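Local coordinates for uncharacterized protein (Leishmania infantum, PDB 4TYZ) that is of unknown function but, as a GRAM-domain protein, may bind and transfer sterols, at residues E3-F6 against R7-P11. Residues are numbered along the deposited sequence; the frame is centred on the assembly and turned at random.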
ATOM      1  N   GLU A   3      -4.021  13.943   2.569  1.00 18.24           N
ATOM      2  CA  GLU A   3      -4.733  14.052   1.304  1.00 16.39           C
ATOM      3  C   GLU A   3      -3.900  14.836   0.304  1.00 17.32           C
ATOM      4  O   GLU A   3      -3.887  14.523  -0.886  1.00 15.34           O
ATOM      5  CB  GLU A   3      -6.091  14.725   1.503  1.00 16.84           C
ATOM      6  CG  GLU A   3      -7.084  13.936   2.338  1.00 21.71           C
ATOM      7  CD  GLU A   3      -6.853  14.064   3.843  1.00 20.96           C
ATOM      8  OE1 GLU A   3      -5.894  14.747   4.270  1.00 25.12           O
ATOM      9  OE2 GLU A   3      -7.644  13.478   4.607  1.00 31.59           O
ATOM     10  N   GLY A   4      -3.205  15.859   0.795  1.00 19.31           N
ATOM     11  CA  GLY A   4      -2.349  16.668  -0.054  1.00 15.91           C
ATOM     12  C   GLY A   4      -1.222  15.853  -0.656  1.00 16.65           C
ATOM     13  O   GLY A   4      -0.863  16.032  -1.822  1.00 16.50           O
ATOM     14  N   VAL A   5      -0.654  14.944   0.133  1.00 14.55           N
ATOM     15  CA  VAL A   5       0.392  14.079  -0.409  1.00 13.99           C
ATOM     16  C   VAL A   5      -0.176  13.256  -1.560  1.00 12.70           C
ATOM     17  O   VAL A   5       0.440  13.142  -2.625  1.00 13.29           O
ATOM     18  CB  VAL A   5       0.982  13.146   0.663  1.00 16.84           C
ATOM     19  CG1 VAL A   5       2.039  12.230   0.046  1.00 16.45           C
ATOM     20  CG2 VAL A   5       1.580  13.964   1.793  1.00 19.83           C
ATOM     21  N   PHE A   6      -1.366  12.695  -1.355  1.00 11.76           N
ATOM     22  CA  PHE A   6      -1.990  11.891  -2.392  1.00 11.44           C
ATOM     23  C   PHE A   6      -2.255  12.704  -3.656  1.00 11.14           C
ATOM     24  O   PHE A   6      -1.976  12.238  -4.766  1.00 11.43           O
ATOM     25  CB  PHE A   6      -3.304  11.281  -1.901  1.00 10.83           C
ATOM     26  CG  PHE A   6      -3.929  10.350  -2.893  1.00 10.20           C
ATOM     27  CD1 PHE A   6      -3.380   9.104  -3.114  1.00  9.72           C
ATOM     28  CD2 PHE A   6      -5.045  10.723  -3.619  1.00 15.13           C
ATOM     29  CE1 PHE A   6      -3.934   8.228  -4.057  1.00 11.53           C
ATOM     30  CE2 PHE A   6      -5.610   9.853  -4.545  1.00 14.39           C
ATOM     31  CZ  PHE A   6      -5.046   8.596  -4.766  1.00 11.99           C
ATOM     32  N   ARG A   7      -2.800  13.904  -3.486  1.00 11.72           N
ATOM     33  CA  ARG A   7      -3.197  14.697  -4.640  1.00 14.20           C
ATOM     34  C   ARG A   7      -1.998  15.231  -5.409  1.00 13.33           C
ATOM     35  O   ARG A   7      -2.076  15.428  -6.618  1.00 17.53           O
ATOM     36  CB  ARG A   7      -4.102  15.853  -4.213  1.00 12.96           C
ATOM     37  CG  ARG A   7      -5.389  15.395  -3.535  1.00 13.10           C
ATOM     38  CD  ARG A   7      -6.189  14.475  -4.445  1.00 12.00           C
ATOM     39  NE  ARG A   7      -7.382  13.973  -3.765  1.00 11.68           N
ATOM     40  CZ  ARG A   7      -8.114  12.947  -4.188  1.00 12.99           C
ATOM     41  NH1 ARG A   7      -7.780  12.291  -5.299  1.00 10.54           N
ATOM     42  NH2 ARG A   7      -9.182  12.576  -3.499  1.00 14.07           N
ATOM     43  N   LYS A   8      -0.894  15.465  -4.715  1.00 12.53           N
ATOM     44  CA  LYS A   8       0.339  15.850  -5.384  1.00 13.78           C
ATOM     45  C   LYS A   8       0.945  14.666  -6.152  1.00 12.20           C
ATOM     46  O   LYS A   8       1.452  14.828  -7.272  1.00 16.32           O
ATOM     47  CB  LYS A   8       1.351  16.401  -4.371  1.00 17.21           C
ATOM     48  CG  LYS A   8       2.650  16.900  -4.997  1.00 23.99           C
ATOM     49  CD  LYS A   8       3.449  17.745  -4.020  1.00 38.31           C
ATOM     50  CE  LYS A   8       3.825  16.955  -2.779  1.00 46.82           C
ATOM     51  NZ  LYS A   8       4.789  15.864  -3.091  1.00 54.58           N
ATOM     52  N   SER A   9       0.881  13.476  -5.559  1.00 11.67           N
ATOM     53  CA  SER A   9       1.621  12.334  -6.078  1.00 12.17           C
ATOM     54  C   SER A   9       0.920  11.590  -7.198  1.00 13.07           C
ATOM     55  O   SER A   9       1.570  10.962  -8.035  1.00 14.27           O
ATOM     56  CB  SER A   9       1.922  11.356  -4.943  1.00 13.43           C
ATOM     57  OG  SER A   9       2.814  11.954  -4.014  1.00 21.03           O
ATOM     58  N   PHE A  10      -0.403  11.659  -7.211  1.00 11.62           N
ATOM     59  CA  PHE A  10      -1.187  10.842  -8.133  1.00 10.49           C
ATOM     60  C   PHE A  10      -2.255  11.672  -8.841  1.00 10.71           C
ATOM     61  O   PHE A  10      -3.448  11.450  -8.641  1.00 10.96           O
ATOM     62  CB  PHE A  10      -1.848   9.671  -7.389  1.00 10.43           C
ATOM     63  CG  PHE A  10      -0.867   8.792  -6.657  1.00  9.29           C
ATOM     64  CD1 PHE A  10      -0.126   7.842  -7.345  1.00 10.27           C
ATOM     65  CD2 PHE A  10      -0.644   8.962  -5.294  1.00  9.70           C
ATOM     66  CE1 PHE A  10       0.806   7.045  -6.669  1.00 12.59           C
ATOM     67  CE2 PHE A  10       0.290   8.173  -4.628  1.00 11.54           C
ATOM     68  CZ  PHE A  10       1.002   7.212  -5.321  1.00 11.50           C
ATOM     69  N   PRO A  11      -1.831  12.646  -9.664  1.00 11.58           N
ATOM     70  CA  PRO A  11      -2.816  13.523 -10.308  1.00 10.96           C
ATOM     71  C   PRO A  11      -3.712  12.771 -11.288  1.00  9.91           C
ATOM     72  O   PRO A  11      -4.810  13.250 -11.564  1.00 12.08           O
ATOM     73  CB  PRO A  11      -1.950  14.570 -11.028  1.00 12.83           C
ATOM     74  CG  PRO A  11      -0.637  13.933 -11.200  1.00 14.15           C
ATOM     75  CD  PRO A  11      -0.447  12.999 -10.027  1.00 14.72           C
TER
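Phe6 and Phe10 make a local i to i+4 side-chain contact at the C-terminal end of the short helix 2-9, in a GRAM domain of the PH-like clan. The contact lies within a single helix and the turn that ends it. This helix packs against strands 31-39 and 43-48 of the antiparallel sheet. Four i to i+4 backbone hydrogen bonds run through the helix and its end: Arg7 N to Glu3 O, Lys8 N to Gly4 O, Ser9 N to Val5 O and Phe10 N to Phe6 O, the last 3.0 Å long. Phe10 is the first residue to leave helical geometry.

The two buried rings lie obliquely, with planes 35° apart and centroids separated by 5.3 Å. Phe6 CD1 comes within 3.5 Å of Phe10 CD2, and Phe10 CB lies above one face of the Phe6 ring, toward its rim. Both side chains reach Phe38 and Cys45, which joins the helix to the sheet.

Ser9 OG hydrogen-bonds to Gln47 OE1 and also lies 3.0 Å from Val5 O. On the more exposed side, the Arg7 chain bends at chi2 (-58°), which brings its guanidinium beside the Phe6 ring. The planes are 73° apart, and the edge of the ring, at Phe6 CD2, lies over one face of the guanidinium. Arg7 NH2 hydrogen-bonds to the backbone oxygen of Glu16, while Arg7 NH1 lies at the ring edge, 3.3 Å from Phe6 CE2.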